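Local atomic coordinates of RabGDI protein (Plasmodium falciparum 3D7, PDB entry 3P1W), a protein that probably acts as a Rab GDP-dissociation inhibitor, binding Rab GTPases in their GDP-bound state and so taking part in membrane traffic. Residues A[21-26]-A[37-42]; A[52-55]-A[59-62]; A[104-109]-A[260-265]; A[281-286]-A[292-297]; A[317-322]-A[427-432]. One frame throughout, in Å; residues are numbered along the deposited sequence. Where two conformers were deposited one is given.

From the N terminus, contact 1 closes a short loop in which strand 20-26 is followed by helix 30-41. Contact 2 closes a tighter turn a little further on, folding the loop 52-55 back to the start of strand 61-62. Contact 3 spans far more chain, setting the end of helix 101-108 against helix 257-268. Contact 4 is a local hairpin, and contact 5 joins 317-322 to 427-432 over another long excursion. All five lie in series, none nested and none crossing. In space they meet: contact 3 adjoins contacts 1 and 2, while contact 4 touches contacts 1 and 5 through one mixed sheet.

Contact 1: A[21-26]-A[37-42]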
# COMPACT_ATOMS: atom_id res chain seq x y z
N TYR A 21 -9.75 -19.21 22.56
CA TYR A 21 -10.09 -18.56 21.30
C TYR A 21 -9.60 -19.40 20.13
O TYR A 21 -8.63 -20.14 20.25
CB TYR A 21 -9.47 -17.16 21.24
CG TYR A 21 -9.87 -16.29 22.40
CD1 TYR A 21 -11.05 -15.55 22.35
CD2 TYR A 21 -9.10 -16.23 23.56
CE1 TYR A 21 -11.44 -14.77 23.42
CE2 TYR A 21 -9.49 -15.45 24.64
CZ TYR A 21 -10.67 -14.72 24.56
OH TYR A 21 -11.07 -13.94 25.62
N ASP A 22 -10.26 -19.28 18.99
CA ASP A 22 -9.75 -19.91 17.78
C ASP A 22 -8.42 -19.24 17.39
O ASP A 22 -7.43 -19.92 17.14
CB ASP A 22 -10.77 -19.79 16.65
CG ASP A 22 -12.02 -20.63 16.92
OD1 ASP A 22 -11.86 -21.82 17.23
OD2 ASP A 22 -13.14 -20.08 16.82
N VAL A 23 -8.43 -17.91 17.36
CA VAL A 23 -7.23 -17.16 16.99
C VAL A 23 -7.07 -15.99 17.96
O VAL A 23 -8.04 -15.30 18.28
CB VAL A 23 -7.31 -16.62 15.55
CG1 VAL A 23 -5.98 -15.95 15.14
CG2 VAL A 23 -7.64 -17.74 14.57
N ILE A 24 -5.84 -15.79 18.45
CA ILE A 24 -5.49 -14.55 19.14
C ILE A 24 -4.60 -13.73 18.17
O ILE A 24 -3.67 -14.25 17.54
CB ILE A 24 -4.78 -14.79 20.48
CG1 ILE A 24 -5.71 -15.52 21.45
CG2 ILE A 24 -4.31 -13.46 21.11
CD1 ILE A 24 -5.04 -15.90 22.76
N ILE A 25 -4.91 -12.45 18.07
CA ILE A 25 -4.25 -11.57 17.12
C ILE A 25 -3.51 -10.53 17.93
O ILE A 25 -4.10 -9.93 18.82
CB ILE A 25 -5.26 -10.91 16.12
CG1 ILE A 25 -5.95 -11.96 15.23
CG2 ILE A 25 -4.51 -9.96 15.17
CD1 ILE A 25 -7.28 -12.47 15.74
N LEU A 26 -2.22 -10.31 17.64
CA LEU A 26 -1.41 -9.39 18.40
C LEU A 26 -0.98 -8.26 17.46
O LEU A 26 -0.36 -8.53 16.44
CB LEU A 26 -0.18 -10.10 18.96
CG LEU A 26 -0.46 -11.37 19.78
CD1 LEU A 26 0.85 -11.97 20.23
CD2 LEU A 26 -1.37 -11.09 20.95
N GLY A 37 -11.26 -9.03 11.06
CA GLY A 37 -12.55 -8.81 10.41
C GLY A 37 -13.03 -10.03 9.65
O GLY A 37 -14.17 -10.48 9.84
N LEU A 38 -12.16 -10.58 8.81
CA LEU A 38 -12.45 -11.82 8.07
C LEU A 38 -12.72 -13.02 8.99
O LEU A 38 -13.65 -13.82 8.72
CB LEU A 38 -11.29 -12.15 7.14
CG LEU A 38 -11.13 -11.21 5.93
CD1 LEU A 38 -9.81 -11.48 5.26
CD2 LEU A 38 -12.31 -11.41 4.97
N LEU A 39 -11.92 -13.18 10.05
CA LEU A 39 -12.15 -14.28 11.02
C LEU A 39 -13.51 -14.13 11.71
O LEU A 39 -14.27 -15.11 11.82
CB LEU A 39 -11.03 -14.32 12.06
CG LEU A 39 -9.68 -14.78 11.49
CD1 LEU A 39 -8.47 -14.42 12.41
CD2 LEU A 39 -9.72 -16.25 11.19
N SER A 40 -13.80 -12.93 12.19
CA SER A 40 -15.08 -12.64 12.84
C SER A 40 -16.24 -12.83 11.87
O SER A 40 -17.31 -13.34 12.24
CB SER A 40 -15.05 -11.21 13.43
OG SER A 40 -16.31 -10.84 13.98
N HIS A 41 -16.05 -12.42 10.62
CA HIS A 41 -17.09 -12.61 9.60
C HIS A 41 -17.41 -14.09 9.35
O HIS A 41 -18.59 -14.46 9.19
CB HIS A 41 -16.70 -11.93 8.29
CG HIS A 41 -17.70 -12.10 7.20
ND1 HIS A 41 -17.55 -13.02 6.18
CD2 HIS A 41 -18.87 -11.46 6.95
CE1 HIS A 41 -18.58 -12.95 5.36
NE2 HIS A 41 -19.39 -12.00 5.80
N TYR A 42 -16.38 -14.94 9.32
CA TYR A 42 -16.57 -16.37 9.06
C TYR A 42 -16.78 -17.18 10.35
O TYR A 42 -16.55 -18.39 10.38
CB TYR A 42 -15.39 -16.94 8.25
CG TYR A 42 -15.44 -16.60 6.77
CD1 TYR A 42 -14.66 -15.58 6.24
CD2 TYR A 42 -16.28 -17.30 5.90
CE1 TYR A 42 -14.70 -15.27 4.88
CE2 TYR A 42 -16.33 -16.99 4.54
CZ TYR A 42 -15.53 -15.97 4.03
OH TYR A 42 -15.57 -15.65 2.69
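One methyl of Leu39, CD1, receives both strand side chains that face the helix. Val23 CG1 lies 4.0 Å from Leu39 CD1, and the valine's CB and second methyl are at much the same distance, so the leucine ends against the fork of the branched side chain, the two crossing at about a right angle. Ile25 comes differently: its CD1 meets Leu39 CD1 tip to tip at 4.0 Å. The isoleucine achieves this with CG1 beside its own backbone N and a chi2 of 93°, well off a staggered value, which swings CD1 round toward the leucine. Beta-branched residues suit the extended strand, and the longer, flexible leucine suits the helix that must reach across to it. Ile307 and Ile46 of the neighbouring parallel strands add to this apolar layer, and Trp450 and Trp454 of helix 440-454 also touch Leu39. The pairing belongs to the beta-alpha-beta unit of strand 20-26, helix 30-41 and strand 46-49, the opening unit of a Rossmann-like domain, in which the helix packs against the parallel strands it connects. Toward the end of the helix the character changes. Tyr42 leaves helical geometry and is exposed; His41 ND1 sits 3.8 Å above its ring, displaced toward the rim, while the tyrosine's own CD1 lies at the edge of the imidazole. Polar, amphipathic rings fit this wetter end, where Tyr42 OH hydrogen-bonds to Lys108 NZ.

Contact 2: A[52-55]-A[59-62]; sequences NPYY and TASL
Tyr54 meets the methyl of Ala60 with two ring atoms, CE1 at 3.8 Å from Ala60 CB and CD1 only slightly farther. The methyl approaches the ring obliquely. The same methyl lies 3.8 Å from the backbone oxygen Tyr55 O, so it fills the angle between an aromatic ring and the next peptide. Alanine suits this buried position because its small side chain lets the two pieces of chain draw close, their nearest CA atoms, of Tyr55 and Ala60, being 6.3 Å apart. Tyr54 holds its CG between the backbone N and the carbonyl carbon (chi1 55°), which folds the ring back over its own loop; Asn52 CB then sits over one ring face, 3.8 Å above the plane. Tyr55 turns its phenol away from Ala60, toward Glu260 and Ser263 on helix 257-268, with a weak hydrogen bond between Tyr55 OH and Ser263 OG. Thr59 OG1 bonds Gly56 O within the turn and also Leu30 N, linking the turn to the start of helix 30-41. The tyrosine-rich NPYY loop, followed by glycines and a short strand, is characteristic of the GDI/Rab escort protein family, and in relatives this region contributes to the Rab-binding platform, probably here too.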
# COMPACT_ATOMS: atom_id res chain seq x y z
N ASN A 52 0.17 -1.16 22.75
CA ASN A 52 0.13 0.29 22.65
C ASN A 52 -1.17 0.87 23.20
O ASN A 52 -2.18 0.16 23.26
CB ASN A 52 0.26 0.71 21.17
CG ASN A 52 1.60 0.35 20.56
OD1 ASN A 52 2.63 0.34 21.24
ND2 ASN A 52 1.59 0.06 19.25
N PRO A 53 -1.16 2.17 23.57
CA PRO A 53 -2.39 2.86 23.98
C PRO A 53 -3.22 3.46 22.84
O PRO A 53 -4.22 4.12 23.11
CB PRO A 53 -1.87 3.97 24.92
CG PRO A 53 -0.50 4.27 24.45
CD PRO A 53 0.03 3.03 23.72
N TYR A 54 -2.85 3.19 21.59
CA TYR A 54 -3.53 3.68 20.38
C TYR A 54 -3.62 2.50 19.40
O TYR A 54 -2.82 1.57 19.48
CB TYR A 54 -2.71 4.83 19.76
CG TYR A 54 -1.28 4.43 19.45
CD1 TYR A 54 -0.96 3.76 18.27
CD2 TYR A 54 -0.27 4.68 20.36
CE1 TYR A 54 0.34 3.38 18.00
CE2 TYR A 54 1.04 4.31 20.09
CZ TYR A 54 1.34 3.66 18.91
OH TYR A 54 2.64 3.27 18.66
N TYR A 55 -4.56 2.54 18.46
CA TYR A 55 -4.70 1.51 17.42
C TYR A 55 -3.74 1.78 16.26
O TYR A 55 -3.33 2.92 16.06
CB TYR A 55 -6.10 1.53 16.83
CG TYR A 55 -7.22 1.08 17.73
CD1 TYR A 55 -7.21 -0.19 18.30
CD2 TYR A 55 -8.32 1.89 17.96
CE1 TYR A 55 -8.23 -0.61 19.10
CE2 TYR A 55 -9.36 1.47 18.77
CZ TYR A 55 -9.31 0.22 19.33
OH TYR A 55 -10.33 -0.20 20.14
N THR A 59 1.05 1.17 11.13
CA THR A 59 0.12 1.94 10.32
C THR A 59 -0.72 2.92 11.14
O THR A 59 -1.76 3.36 10.69
CB THR A 59 -0.79 0.99 9.50
OG1 THR A 59 -1.39 -0.02 10.35
CG2 THR A 59 0.05 0.27 8.37
N ALA A 60 -0.23 3.35 12.29
CA ALA A 60 -0.99 4.32 13.11
C ALA A 60 -1.20 5.66 12.42
O ALA A 60 -0.38 6.07 11.59
CB ALA A 60 -0.29 4.56 14.44
N SER A 61 -2.28 6.33 12.82
CA SER A 61 -2.61 7.67 12.39
C SER A 61 -2.30 8.66 13.53
O SER A 61 -2.76 8.45 14.64
CB SER A 61 -4.11 7.70 12.09
OG SER A 61 -4.51 8.97 11.64
N LEU A 62 -1.54 9.72 13.25
CA LEU A 62 -1.12 10.69 14.30
C LEU A 62 -1.72 12.08 14.09
O LEU A 62 -1.78 12.60 12.97
CB LEU A 62 0.40 10.80 14.33
CG LEU A 62 1.26 9.60 14.81
CD1 LEU A 62 0.91 8.35 14.06
CD2 LEU A 62 2.77 9.91 14.61

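Contact 3: A[104-109]-A[260-265]; sequences KILKKT and EGFSRM
Apolar contact comes first: the far end of the Phe262 ring meets Leu106, whose CD2 stands 3.7 Å from Phe262 CZ. The two side chains cross at about a right angle, and the methyl approaches the ring obliquely. Phenylalanine serves well here, since its long flat side chain spans the gap between two helices whose backbones remain well apart. Polar atoms pack beside it. Thr109 OG1 lies 3.6 Å from Phe262 CE1, also oblique to the ring, and Thr109 O rests against Met265, 3.8 Å from its CG. Met265, bent at chi2 (-103°), brings its sulfur and terminal methyl round to that same carbonyl oxygen. The hydrogen bonds involved lie within 104-109. Thr109 OG1 donates to Ile105 O at 3.0 Å, and Thr109 N reaches the same oxygen from the opposite face of the carbonyl plane. A chi1 of 64°, with OG1 between the backbone N and the carbonyl carbon, turns the hydroxyl back onto Ile105 O, one turn earlier. Ile34 touches Phe262 and Leu38 touches Thr109, both from helix 30-41. Because the hydroxyl group gives its proton to Ile105 O, a buried polar group can lie against an aromatic ring with its hydrogen-bonding need met.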
# COMPACT_ATOMS: atom_id res chain seq x y z
N LYS A 104 -12.78 -5.50 -2.07
CA LYS A 104 -13.67 -6.67 -2.01
C LYS A 104 -13.79 -7.18 -0.58
O LYS A 104 -14.87 -7.53 -0.13
CB LYS A 104 -13.18 -7.78 -2.95
CG LYS A 104 -13.22 -7.40 -4.41
CD LYS A 104 -12.61 -8.47 -5.32
CE LYS A 104 -12.67 -8.02 -6.77
NZ LYS A 104 -12.28 -9.06 -7.75
N ILE A 105 -12.66 -7.22 0.13
CA ILE A 105 -12.63 -7.63 1.53
C ILE A 105 -13.45 -6.70 2.41
O ILE A 105 -14.21 -7.18 3.27
CB ILE A 105 -11.19 -7.69 2.07
CG1 ILE A 105 -10.47 -8.89 1.49
CG2 ILE A 105 -11.18 -7.79 3.58
CD1 ILE A 105 -8.94 -8.85 1.72
N LEU A 106 -13.33 -5.40 2.19
CA LEU A 106 -14.09 -4.44 2.97
C LEU A 106 -15.59 -4.56 2.68
O LEU A 106 -16.40 -4.31 3.56
CB LEU A 106 -13.63 -3.00 2.71
CG LEU A 106 -12.23 -2.65 3.21
CD1 LEU A 106 -11.72 -1.38 2.58
CD2 LEU A 106 -12.19 -2.55 4.72
N LYS A 107 -15.94 -4.91 1.44
CA LYS A 107 -17.35 -5.14 1.08
C LYS A 107 -17.86 -6.36 1.82
O LYS A 107 -18.89 -6.30 2.51
CB LYS A 107 -17.52 -5.36 -0.43
CG LYS A 107 -17.09 -4.19 -1.32
CD LYS A 107 -18.25 -3.41 -1.89
CE LYS A 107 -17.79 -2.35 -2.88
NZ LYS A 107 -18.97 -1.55 -3.36
N LYS A 108 -17.16 -7.48 1.66
CA LYS A 108 -17.55 -8.74 2.29
C LYS A 108 -17.77 -8.62 3.80
O LYS A 108 -18.77 -9.12 4.33
CB LYS A 108 -16.50 -9.82 2.02
CG LYS A 108 -16.70 -11.12 2.79
CD LYS A 108 -15.59 -12.12 2.53
CE LYS A 108 -15.71 -12.75 1.15
NZ LYS A 108 -16.90 -13.63 1.07
N THR A 109 -16.84 -7.97 4.49
CA THR A 109 -16.89 -7.83 5.95
C THR A 109 -17.83 -6.70 6.41
O THR A 109 -18.04 -6.52 7.61
CB THR A 109 -15.47 -7.60 6.55
OG1 THR A 109 -14.94 -6.35 6.07
CG2 THR A 109 -14.53 -8.73 6.17
N GLU A 260 -10.47 1.26 13.66
CA GLU A 260 -11.72 1.68 14.34
C GLU A 260 -12.94 0.94 13.78
O GLU A 260 -13.75 0.39 14.52
CB GLU A 260 -11.95 3.19 14.13
CG GLU A 260 -10.91 4.11 14.80
CD GLU A 260 -11.09 4.26 16.30
OE1 GLU A 260 -12.09 3.74 16.86
OE2 GLU A 260 -10.22 4.91 16.93
N GLY A 261 -13.04 0.96 12.45
CA GLY A 261 -14.05 0.23 11.72
C GLY A 261 -14.10 -1.24 12.05
O GLY A 261 -15.17 -1.79 12.35
N PHE A 262 -12.95 -1.90 12.02
CA PHE A 262 -12.91 -3.34 12.28
C PHE A 262 -13.17 -3.67 13.76
O PHE A 262 -13.81 -4.68 14.07
CB PHE A 262 -11.60 -3.97 11.80
CG PHE A 262 -11.59 -4.29 10.33
CD1 PHE A 262 -12.36 -5.32 9.83
CD2 PHE A 262 -10.83 -3.54 9.44
CE1 PHE A 262 -12.36 -5.61 8.47
CE2 PHE A 262 -10.82 -3.83 8.09
CZ PHE A 262 -11.57 -4.86 7.60
N SER A 263 -12.71 -2.80 14.67
CA SER A 263 -12.99 -2.96 16.09
C SER A 263 -14.50 -2.93 16.33
O SER A 263 -15.06 -3.79 17.02
CB SER A 263 -12.30 -1.87 16.90
OG SER A 263 -12.27 -2.22 18.28
N ARG A 264 -15.15 -1.94 15.73
CA ARG A 264 -16.60 -1.78 15.84
C ARG A 264 -17.33 -2.99 15.28
O ARG A 264 -18.22 -3.55 15.94
CB ARG A 264 -17.04 -0.49 15.13
N MET A 265 -16.95 -3.42 14.07
CA MET A 265 -17.57 -4.58 13.44
C MET A 265 -17.38 -5.83 14.29
O MET A 265 -18.36 -6.48 14.65
CB MET A 265 -17.04 -4.80 12.02
CG MET A 265 -17.58 -6.07 11.32
SD MET A 265 -16.44 -7.49 11.25
CE MET A 265 -17.60 -8.83 10.97

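Contact 4: A[281-286]-A[292-297]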
# COMPACT_ATOMS: atom_id res chain seq x y z
N ASP A 281 4.67 -13.54 26.97
CA ASP A 281 5.02 -14.92 26.59
C ASP A 281 3.99 -15.63 25.69
O ASP A 281 2.77 -15.38 25.76
CB ASP A 281 5.26 -15.77 27.82
CG ASP A 281 6.60 -15.49 28.48
OD1 ASP A 281 7.62 -15.41 27.74
OD2 ASP A 281 6.62 -15.34 29.72
N PHE A 282 4.51 -16.52 24.85
CA PHE A 282 3.73 -17.55 24.20
C PHE A 282 3.79 -18.81 25.05
O PHE A 282 4.82 -19.09 25.67
CB PHE A 282 4.29 -17.87 22.82
CG PHE A 282 4.14 -16.75 21.83
CD1 PHE A 282 3.00 -16.66 21.04
CD2 PHE A 282 5.12 -15.80 21.68
CE1 PHE A 282 2.85 -15.63 20.11
CE2 PHE A 282 4.97 -14.77 20.75
CZ PHE A 282 3.83 -14.69 19.98
N VAL A 283 2.69 -19.55 25.09
CA VAL A 283 2.66 -20.88 25.68
C VAL A 283 2.68 -21.88 24.53
O VAL A 283 1.91 -21.75 23.57
CB VAL A 283 1.41 -21.06 26.56
CG1 VAL A 283 1.47 -22.41 27.32
CG2 VAL A 283 1.26 -19.88 27.53
N PHE A 284 3.58 -22.86 24.63
CA PHE A 284 3.73 -23.92 23.63
C PHE A 284 3.38 -25.29 24.19
O PHE A 284 3.71 -25.59 25.33
CB PHE A 284 5.17 -23.96 23.15
CG PHE A 284 5.54 -22.77 22.35
CD1 PHE A 284 5.04 -22.62 21.06
CD2 PHE A 284 6.36 -21.78 22.88
CE1 PHE A 284 5.36 -21.52 20.30
CE2 PHE A 284 6.67 -20.65 22.10
CZ PHE A 284 6.18 -20.53 20.82
N ASP A 285 2.73 -26.12 23.38
CA ASP A 285 2.42 -27.49 23.79
C ASP A 285 3.64 -28.41 23.61
O ASP A 285 4.70 -27.96 23.18
CB ASP A 285 1.20 -28.04 23.04
CG ASP A 285 1.45 -28.26 21.56
OD1 ASP A 285 2.62 -28.27 21.12
OD2 ASP A 285 0.46 -28.45 20.82
N ASP A 286 3.46 -29.69 23.93
CA ASP A 286 4.52 -30.70 23.81
C ASP A 286 5.09 -30.88 22.39
O ASP A 286 6.18 -31.42 22.24
CB ASP A 286 4.03 -32.06 24.33
CG ASP A 286 3.91 -32.11 25.84
OD1 ASP A 286 4.32 -31.15 26.52
OD2 ASP A 286 3.41 -33.13 26.36
N GLY A 292 -1.30 -20.94 23.74
CA GLY A 292 -1.82 -19.79 24.50
C GLY A 292 -0.89 -18.59 24.55
O GLY A 292 0.19 -18.60 23.96
N ILE A 293 -1.33 -17.55 25.27
CA ILE A 293 -0.51 -16.33 25.52
C ILE A 293 -0.70 -15.82 26.95
O ILE A 293 -1.78 -16.01 27.55
CB ILE A 293 -0.83 -15.19 24.53
CG1 ILE A 293 -2.30 -14.81 24.60
CG2 ILE A 293 -0.45 -15.57 23.07
CD1 ILE A 293 -2.51 -13.34 24.76
N LYS A 294 0.33 -15.19 27.50
CA LYS A 294 0.30 -14.66 28.87
C LYS A 294 0.70 -13.20 28.85
O LYS A 294 1.49 -12.79 27.99
CB LYS A 294 1.30 -15.39 29.78
CG LYS A 294 1.02 -16.85 30.03
CD LYS A 294 2.12 -17.49 30.89
CE LYS A 294 2.22 -16.85 32.29
NZ LYS A 294 2.90 -17.75 33.28
N SER A 295 0.22 -12.44 29.83
CA SER A 295 0.54 -11.01 29.93
C SER A 295 1.38 -10.71 31.17
O SER A 295 1.63 -11.58 31.99
CB SER A 295 -0.73 -10.17 29.94
OG SER A 295 -1.34 -10.18 31.22
N SER A 296 1.83 -9.46 31.31
CA SER A 296 2.58 -9.01 32.50
C SER A 296 1.65 -8.79 33.69
O SER A 296 2.11 -8.70 34.83
CB SER A 296 3.35 -7.71 32.19
OG SER A 296 2.57 -6.81 31.42
N ASP A 297 0.35 -8.71 33.42
CA ASP A 297 -0.67 -8.51 34.44
C ASP A 297 -1.34 -9.84 34.82
O ASP A 297 -2.46 -9.85 35.35
CB ASP A 297 -1.70 -7.49 33.94
CG ASP A 297 -1.10 -6.12 33.71
OD1 ASP A 297 -0.33 -5.67 34.58
OD2 ASP A 297 -1.38 -5.50 32.68
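An antiparallel beta hairpin, strand 279-284 followed by strand 290-295, pairs Phe282 with Ile293 at a non-hydrogen-bonded position, flanked by the hydrogen-bonded pairs Asp281-Lys294 and Val283-Gly292. The bonds are uneven. Val283 N to Gly292 O is short and nearly straight (2.9 Å, N-H...O angle 176°), although the donor stands above the carbonyl plane, and Lys294 N to Asp281 O is 3.0 Å; the returning bonds from Asp281 N and Gly292 N are weak. The strands diverge from strict antiparallel, their directions differing by 147°. On one face, Phe282 CD1 meets Ile293 CG2 at 4.1 Å. Ile293 holds CG1 between its backbone N and carbonyl carbon (chi1 58°), which leaves CG2 to meet the ring. These bulky apolar residues point into the domain, where Leu26 and Ile24 touch them. The other face carries Val283, Asp281 and Lys294, with Gly292 bringing no side chain of its own, so that Val283 CG2 can lie over the glycine backbone, 3.9 Å from Gly292 C. Valine favours the extended chain, and the charged pair suits a partly solvent-facing side. Val283 CG2 also rests 3.9 Å from Lys294 CG, and Lys294 NZ ends 5.7 Å from Asp281 OD2, opposite charges near each other without contact.

Contact 5: A[317-322]-A[427-432]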
# COMPACT_ATOMS: atom_id res chain seq x y z
N LYS A 317 12.66 -18.01 17.81
CA LYS A 317 13.61 -18.54 16.85
C LYS A 317 12.96 -18.81 15.49
O LYS A 317 11.86 -19.33 15.43
CB LYS A 317 14.19 -19.85 17.43
CG LYS A 317 15.27 -20.52 16.65
CD LYS A 317 15.58 -21.93 17.17
CE LYS A 317 16.28 -21.94 18.51
NZ LYS A 317 16.46 -23.35 19.04
N ASN A 318 13.64 -18.40 14.42
CA ASN A 318 13.27 -18.77 13.05
C ASN A 318 11.82 -18.44 12.70
O ASN A 318 11.08 -19.26 12.12
CB ASN A 318 13.58 -20.25 12.81
CG ASN A 318 13.66 -20.59 11.34
OD1 ASN A 318 14.01 -19.73 10.52
ND2 ASN A 318 13.34 -21.82 11.00
N LYS A 319 11.39 -17.23 13.06
CA LYS A 319 10.05 -16.74 12.74
C LYS A 319 10.09 -15.70 11.64
O LYS A 319 9.23 -15.71 10.76
CB LYS A 319 9.38 -16.10 13.95
CG LYS A 319 8.99 -17.07 15.08
CD LYS A 319 8.18 -18.27 14.58
CE LYS A 319 6.82 -17.90 14.02
NZ LYS A 319 6.07 -19.07 13.52
N ILE A 320 11.07 -14.81 11.70
CA ILE A 320 11.18 -13.73 10.72
C ILE A 320 12.61 -13.60 10.22
O ILE A 320 13.57 -13.98 10.90
CB ILE A 320 10.71 -12.37 11.27
CG1 ILE A 320 11.45 -12.03 12.57
CG2 ILE A 320 9.19 -12.39 11.49
CD1 ILE A 320 10.94 -10.77 13.24
N LYS A 321 12.72 -13.03 9.03
CA LYS A 321 14.00 -12.77 8.40
C LYS A 321 13.97 -11.32 7.95
O LYS A 321 13.01 -10.91 7.33
CB LYS A 321 14.10 -13.69 7.20
CG LYS A 321 15.23 -13.48 6.20
CD LYS A 321 15.24 -14.65 5.19
CE LYS A 321 13.99 -14.67 4.26
NZ LYS A 321 13.82 -15.99 3.54
N LYS A 322 15.01 -10.56 8.28
CA LYS A 322 15.15 -9.20 7.80
C LYS A 322 15.63 -9.21 6.35
O LYS A 322 16.64 -9.88 6.00
CB LYS A 322 16.09 -8.41 8.72
CG LYS A 322 16.34 -6.96 8.31
CD LYS A 322 17.28 -6.23 9.28
CE LYS A 322 17.94 -4.98 8.63
NZ LYS A 322 18.44 -3.93 9.66
N ILE A 427 1.84 -19.98 14.45
CA ILE A 427 2.04 -18.56 14.69
C ILE A 427 2.33 -17.94 13.32
O ILE A 427 3.41 -18.17 12.74
CB ILE A 427 3.18 -18.27 15.66
CG1 ILE A 427 2.91 -18.92 17.03
CG2 ILE A 427 3.36 -16.75 15.86
CD1 ILE A 427 4.08 -18.88 17.96
N PHE A 428 1.34 -17.22 12.79
CA PHE A 428 1.39 -16.65 11.44
C PHE A 428 1.78 -15.21 11.59
O PHE A 428 1.06 -14.46 12.25
CB PHE A 428 0.02 -16.74 10.76
CG PHE A 428 -0.42 -18.14 10.47
CD1 PHE A 428 -0.29 -18.67 9.20
CD2 PHE A 428 -0.93 -18.95 11.49
CE1 PHE A 428 -0.68 -19.98 8.94
CE2 PHE A 428 -1.32 -20.27 11.24
CZ PHE A 428 -1.19 -20.78 9.95
N VAL A 429 2.91 -14.84 10.99
CA VAL A 429 3.48 -13.51 11.15
C VAL A 429 3.29 -12.68 9.88
O VAL A 429 3.64 -13.13 8.79
CB VAL A 429 4.98 -13.56 11.54
CG1 VAL A 429 5.51 -12.18 11.80
CG2 VAL A 429 5.19 -14.43 12.83
N THR A 430 2.70 -11.51 10.01
CA THR A 430 2.57 -10.57 8.87
C THR A 430 3.93 -9.99 8.51
O THR A 430 4.77 -9.73 9.38
CB THR A 430 1.55 -9.46 9.14
OG1 THR A 430 1.89 -8.75 10.33
CG2 THR A 430 0.12 -10.02 9.23
N SER A 431 4.16 -9.78 7.22
CA SER A 431 5.36 -9.08 6.76
C SER A 431 5.29 -7.59 7.07
O SER A 431 4.21 -6.99 7.23
CB SER A 431 5.59 -9.34 5.25
OG SER A 431 4.56 -8.74 4.48
N SER A 432 6.44 -6.94 7.14
CA SER A 432 6.47 -5.51 7.33
C SER A 432 5.90 -4.83 6.09
O SER A 432 5.99 -5.39 5.00
CB SER A 432 7.89 -5.02 7.55
OG SER A 432 8.51 -5.77 8.57
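Lys319 reaches across to Ile427 and is the first residue of 317-322 to touch the other segment. Its NZ donates to Ile427 O at 2.9 Å, in the carbonyl plane and on a lone pair. The chain gets there by bending twice, at chi2 (-51°) and chi3 (-65°), so the lysine side chain crosses Ile427 at about a right angle, and Lys319 CE comes within 4.0 Å of Val429 CG2. Lys319 NZ also lies 3.7 Å from Ile427 CB. A lysine serves both needs, since its methylene chain can lie against branched apolar residues while its tip makes a polar bond. NZ also forms a salt bridge with Asp425, so the buried charge is held by two oxygens, one carbonyl and one carboxylate; this would probably favour the charged form of the amine.

At Ile320 the contact becomes wholly apolar. Its CG2 meets Val429 CG1 at 3.7 Å, the two side chains crossing at about a right angle. With CG1 between the backbone N and the carbonyl carbon (chi1 55°), it is the short branch of the isoleucine that is presented to the valine. Beta-branched residues on both sides suit strands, where the chain is extended and side-chain methyls lie close to the backbone. From here the segment runs on as strand 320-333, paired with strand 405-418 through Lys321 and Val417. Strand 427-429 belongs to the other sheet, beside strand 305-308; its Phe428 faces helix 440-454, and Ile427 touches Phe282 and Phe284 of strand 279-284.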